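Local coordinates for protein carbon monoxide dehydrogenase (PDB 6T7J) that catalyses the oxidation of carbon monoxide to carbon dioxide, as a nickel-iron-sulfur carbon monoxide dehydrogenase seen here with its active-site cluster lacking nickel, at residues P502-K505 and K506-E509; N435-D439 and G440-G444; Q325-A328 and I329-G332. All blocks are in the same frame, centred on the assembly; numbering follows the deposited sequence.

Contacts 1 and 2 are neighbours in one Rossmann-like parallel sheet region, their centres about 11 Å apart, whereas contact 3 belongs to the other such region. Helix 502-511 lies against the end of helix 431-439: Ile507 CD1 meets Ala436 CB at 3.5 Å, and Gly503 CA meets Thr441 CG2 at 3.6 Å. The centre of contact 3 is about 38 Å from that of contact 1 and about 43 Å from that of contact 2, and it touches neither. Contact 3 comes near the active site: the side chain of Gln325 is about 7 Å from the broken Fe4S4 cluster, where Cys343 is among the surrounding residues.

Contact 1: P502-K505 and K506-E509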
# COMPACT_ATOMS: atom_id res chain seq x y z
N PRO A 502 14.86 21.39 39.32
CA PRO A 502 14.70 22.77 39.82
C PRO A 502 14.29 23.76 38.74
O PRO A 502 13.35 24.53 38.96
CB PRO A 502 16.09 23.09 40.40
CG PRO A 502 17.02 22.14 39.71
CD PRO A 502 16.24 20.89 39.49
N GLY A 503 14.96 23.76 37.59
CA GLY A 503 14.63 24.74 36.56
C GLY A 503 13.24 24.53 35.98
O GLY A 503 12.47 25.49 35.82
N LEU A 504 12.90 23.28 35.65
CA LEU A 504 11.57 22.99 35.14
C LEU A 504 10.50 23.30 36.18
O LEU A 504 9.44 23.83 35.85
CB LEU A 504 11.49 21.53 34.69
CG LEU A 504 10.27 21.14 33.84
CD1 LEU A 504 10.10 22.08 32.66
CD2 LEU A 504 10.39 19.70 33.38
N LYS A 505 10.77 22.97 37.45
CA LYS A 505 9.84 23.31 38.52
C LYS A 505 9.59 24.81 38.58
O LYS A 505 8.44 25.26 38.62
CB LYS A 505 10.39 22.79 39.85
CG LYS A 505 9.50 23.03 41.06
CD LYS A 505 10.03 22.28 42.28
CE LYS A 505 10.41 20.84 41.94
NZ LYS A 505 10.97 20.11 43.12
N LYS A 506 10.67 25.60 38.57
CA LYS A 506 10.52 27.05 38.63
C LYS A 506 9.73 27.58 37.45
O LYS A 506 8.84 28.41 37.62
CB LYS A 506 11.90 27.71 38.70
CG LYS A 506 12.75 27.25 39.87
CD LYS A 506 14.10 27.95 39.91
CE LYS A 506 14.52 28.24 41.34
NZ LYS A 506 13.75 29.38 41.91
N ILE A 507 10.03 27.11 36.24
CA ILE A 507 9.36 27.69 35.08
C ILE A 507 7.90 27.22 34.98
O ILE A 507 7.03 27.98 34.55
CB ILE A 507 10.15 27.40 33.79
CG1 ILE A 507 9.78 28.43 32.72
CG2 ILE A 507 9.91 25.98 33.29
CD1 ILE A 507 10.51 28.24 31.42
N CYS A 508 7.61 25.98 35.39
CA CYS A 508 6.23 25.52 35.37
C CYS A 508 5.39 26.23 36.43
O CYS A 508 4.19 26.44 36.23
CB CYS A 508 6.17 24.00 35.56
SG CYS A 508 7.00 23.04 34.28
N GLU A 509 6.00 26.61 37.55
CA GLU A 509 5.27 27.43 38.50
C GLU A 509 5.18 28.88 38.04
O GLU A 509 4.23 29.58 38.41
CB GLU A 509 5.91 27.33 39.89
CG GLU A 509 5.34 26.19 40.73
CD GLU A 509 6.19 25.87 41.94
OE1 GLU A 509 6.36 26.76 42.80
OE2 GLU A 509 6.67 24.72 42.05
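The first two turns of helix 502-511, on the path from strand 474-478 to the edge strand 516-518, are joined by four successive i to i+4 backbone hydrogen bonds running from Pro502-Lys506 to Lys505-Glu509. They are regular: Lys506 N reaches Pro502 O at 2.9 Å, and Cys508 N reaches Leu504 O at the same 2.9 Å. The remaining two, Ile507 N to Gly503 O and Glu509 N to Lys505 O, continue the pattern. At the start of the helix the carboxylate of Asp473 accepts hydrogen bonds from the backbone N atoms of Gly503 and Leu504.

The inward side of the helix is formed by Leu504 and Cys508, with Ile507 at its border. Leu504 has CG turned beside its own carbonyl carbon (chi1 -167°), which brings CD1 along the helix to Cys508 SG at 3.6 Å. The same methyl meets Ile507 CG2 at 4.0 Å, so one branch of the leucine bridges the residues three and four places on. Beyond this trio, Ile507 packs on Ile442 and Cys508 on Val497.

On the outer side Lys505 and Glu509 run alongside each other, pointing the same way. Their contact is made by the aliphatic stem, Lys505 CG lying 3.4 Å from Glu509 OE2. The lysine chain bends at chi3 (-47°), and NZ stays 6.4 Å from OE2, too far for a salt bridge, though the opposite charges may still attract weakly. Apolar residues facing inward and charged ones outward make this an amphipathic helix of a Rossmann-like alpha/beta domain.

Contact 2: N435-D439 and G440-G444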
# COMPACT_ATOMS: atom_id res chain seq x y z
N ASN A 435 14.79 31.74 26.29
CA ASN A 435 15.74 32.16 27.32
C ASN A 435 15.99 31.05 28.32
O ASN A 435 17.12 30.85 28.78
CB ASN A 435 15.23 33.41 28.03
CG ASN A 435 15.07 34.60 27.10
OD1 ASN A 435 14.10 35.35 27.19
ND2 ASN A 435 16.02 34.77 26.18
N ALA A 436 14.94 30.31 28.69
CA ALA A 436 15.11 29.19 29.61
C ALA A 436 15.97 28.09 29.01
O ALA A 436 16.72 27.42 29.73
CB ALA A 436 13.74 28.63 30.01
N LEU A 437 15.87 27.88 27.69
CA LEU A 437 16.72 26.89 27.03
C LEU A 437 18.16 27.39 26.95
O LEU A 437 19.10 26.60 27.10
CB LEU A 437 16.18 26.57 25.64
CG LEU A 437 14.89 25.76 25.54
CD1 LEU A 437 14.32 25.84 24.13
CD2 LEU A 437 15.12 24.32 25.95
N ARG A 438 18.35 28.69 26.70
CA ARG A 438 19.70 29.23 26.58
C ARG A 438 20.41 29.26 27.93
O ARG A 438 21.62 29.03 28.00
CB ARG A 438 19.64 30.64 25.98
CG ARG A 438 19.82 30.67 24.47
CD ARG A 438 20.33 32.02 24.01
NE ARG A 438 19.33 33.07 24.21
CZ ARG A 438 18.45 33.45 23.28
NH1 ARG A 438 18.46 32.88 22.09
NH2 ARG A 438 17.58 34.41 23.56
N ASP A 439 19.67 29.55 29.01
CA ASP A 439 20.28 29.59 30.33
C ASP A 439 20.71 28.21 30.80
O ASP A 439 21.72 28.08 31.51
CB ASP A 439 19.30 30.17 31.35
CG ASP A 439 19.06 31.65 31.16
OD1 ASP A 439 19.76 32.26 30.32
OD2 ASP A 439 18.18 32.20 31.85
N GLY A 440 19.97 27.17 30.42
CA GLY A 440 20.07 25.88 31.05
C GLY A 440 18.96 25.60 32.04
O GLY A 440 18.93 24.50 32.61
N THR A 441 18.06 26.56 32.26
CA THR A 441 16.90 26.31 33.11
C THR A 441 16.08 25.14 32.60
O THR A 441 15.56 24.34 33.38
CB THR A 441 16.05 27.57 33.21
OG1 THR A 441 16.89 28.73 33.19
CG2 THR A 441 15.24 27.57 34.50
N ILE A 442 15.97 25.01 31.28
CA ILE A 442 15.40 23.84 30.63
C ILE A 442 16.47 23.27 29.71
O ILE A 442 16.96 23.97 28.81
CB ILE A 442 14.11 24.17 29.86
CG1 ILE A 442 13.01 24.57 30.84
CG2 ILE A 442 13.67 22.98 29.02
CD1 ILE A 442 11.66 24.80 30.19
N LYS A 443 16.85 22.01 29.93
CA LYS A 443 17.90 21.40 29.12
C LYS A 443 17.44 21.21 27.68
O LYS A 443 18.20 21.47 26.74
CB LYS A 443 18.32 20.06 29.73
CG LYS A 443 19.65 20.11 30.48
CD LYS A 443 19.66 21.24 31.50
CE LYS A 443 21.04 21.41 32.10
NZ LYS A 443 21.14 22.67 32.89
N GLY A 444 16.21 20.76 27.50
CA GLY A 444 15.68 20.57 26.17
C GLY A 444 14.22 20.19 26.23
O GLY A 444 13.59 20.24 27.28
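Ala436 O, near the end of helix 431-439, is met by the backbone of the following turn, where Gly440 adopts a positive phi (101°) and terminates the helix as a glycine at the C' position. Gly440 N makes only weak bonds, to Ala436 O and to Leu437 O. A straighter bond comes from Ile442 N, which approaches the same Ala436 O at 3.0 Å from well above the carbonyl plane rather than along a lone pair. A CB at Gly440 would collide with Asp439 O, so a residue with a side chain fits poorly here. The chain then heads into strand 444-448, which lies between strands 474-478 and 548-552 in the parallel sheet.

Leu437 and Ile442 pack on one another across the turn, meeting at an angle with CD2 of the leucine 3.7 Å from CG2 of the isoleucine. Leu437 holds CG beside the backbone N (chi1 -71°), a torsion that lets CD2 reach Gly444 CA as well, at 3.8 Å. The leucine backbone adds a CA-H...O contact, Leu437 CA to Ile442 O at 3.4 Å. Ala436 CB stands 4.2 Å from Ile442 CG1, and both residues face helix 502-511, Ala436 on Ile507 and Ile442 on Leu504 and Ile507.

Toward the surface, Asp439 and Thr441 lie side by side, with Asp439 CB at 3.4 Å from Thr441 OG1. Arg625 grips both limbs of the turn, its guanidinium bonding to Leu437 O and Lys443 O. Lys443 folds back over the turn, and its NZ, which also bonds Leu632 O, donates to Gly440 O at 2.9 Å.

Contact 3: Q325-A328 and I329-G332; sequences QELA and IITG
Thr331 turns its hydroxyl back onto Ala328, OG1 donating to Ala328 O at 2.7 Å near the C-terminal part of the short helix 325-330. A chi1 of 67° sets OG1 between the backbone N and the carbonyl carbon, facing the preceding turn, while CG2 rests 3.5 Å from Leu327 O. The same hydroxyl weakly accepts from Ala333 N, and Thr331 N adds a weak bond to Ala328 O. A valine here would probably leave Ala328 O with little more than that weak amide bond, and Ala333 N without its hydroxyl partner.

Ile330 places CG1 beside its own N (chi1 -52°), bringing it to 3.2 Å from Glu326 O. That oxygen also receives Ile330 N at 3.2 Å, in the carbonyl plane. Ile330 CD1 extends to Leu327 CD2 at 4.4 Å, and Val351 of helix 347-352 packs against Ile329 and Ile330.

The polar ends of the first turn look elsewhere: Glu326 forms a salt bridge with Arg38, and Gln325 bonds Met345 N and Cys343 O, the latter in the cluster pocket. The buried polar ends of Gln325, Glu326 and Thr331 thus all have protein partners, and the two bonds from Gln325 probably tie this end of the helix to the cluster pocket.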
# COMPACT_ATOMS: atom_id res chain seq x y z
N GLN A 325 -8.57 -1.09 26.06
CA GLN A 325 -9.91 -1.09 25.47
C GLN A 325 -10.70 -2.33 25.90
O GLN A 325 -11.80 -2.22 26.44
CB GLN A 325 -9.83 -0.98 23.95
CG GLN A 325 -8.94 -1.99 23.24
CD GLN A 325 -8.80 -1.71 21.76
OE1 GLN A 325 -9.73 -1.95 20.98
NE2 GLN A 325 -7.65 -1.19 21.36
N GLU A 326 -10.12 -3.52 25.68
CA GLU A 326 -10.73 -4.75 26.18
C GLU A 326 -11.11 -4.62 27.64
O GLU A 326 -12.26 -4.90 28.03
CB GLU A 326 -9.77 -5.92 26.00
CG GLU A 326 -9.87 -6.65 24.68
CD GLU A 326 -8.73 -7.61 24.48
OE1 GLU A 326 -7.60 -7.27 24.89
OE2 GLU A 326 -8.96 -8.71 23.94
N LEU A 327 -10.16 -4.18 28.48
CA LEU A 327 -10.40 -4.11 29.91
C LEU A 327 -11.60 -3.22 30.23
O LEU A 327 -12.32 -3.49 31.20
CB LEU A 327 -9.15 -3.60 30.62
CG LEU A 327 -7.90 -4.46 30.42
CD1 LEU A 327 -6.66 -3.75 30.94
CD2 LEU A 327 -8.08 -5.81 31.08
N ALA A 328 -11.85 -2.19 29.42
CA ALA A 328 -12.97 -1.30 29.68
C ALA A 328 -14.29 -2.06 29.60
O ALA A 328 -15.22 -1.79 30.37
CB ALA A 328 -12.96 -0.13 28.70
N ILE A 329 -14.39 -3.02 28.68
CA ILE A 329 -15.60 -3.83 28.59
C ILE A 329 -15.68 -4.80 29.76
O ILE A 329 -16.77 -5.20 30.18
CB ILE A 329 -15.65 -4.56 27.23
CG1 ILE A 329 -15.38 -3.58 26.09
CG2 ILE A 329 -16.99 -5.25 27.03
CD1 ILE A 329 -15.24 -4.24 24.74
N ILE A 330 -14.52 -5.19 30.31
CA ILE A 330 -14.50 -6.16 31.40
C ILE A 330 -14.87 -5.54 32.74
O ILE A 330 -15.10 -6.27 33.71
CB ILE A 330 -13.12 -6.85 31.39
CG1 ILE A 330 -12.83 -7.37 29.98
CG2 ILE A 330 -13.06 -8.01 32.37
CD1 ILE A 330 -11.57 -8.17 29.86
N THR A 331 -14.95 -4.21 32.81
CA THR A 331 -15.55 -3.58 33.99
C THR A 331 -17.01 -3.98 34.15
O THR A 331 -17.53 -3.98 35.27
CB THR A 331 -15.43 -2.05 33.90
OG1 THR A 331 -16.25 -1.57 32.83
CG2 THR A 331 -13.99 -1.63 33.68
N GLY A 332 -17.67 -4.32 33.05
CA GLY A 332 -19.07 -4.70 33.08
C GLY A 332 -20.05 -3.55 33.07
O GLY A 332 -21.26 -3.78 33.20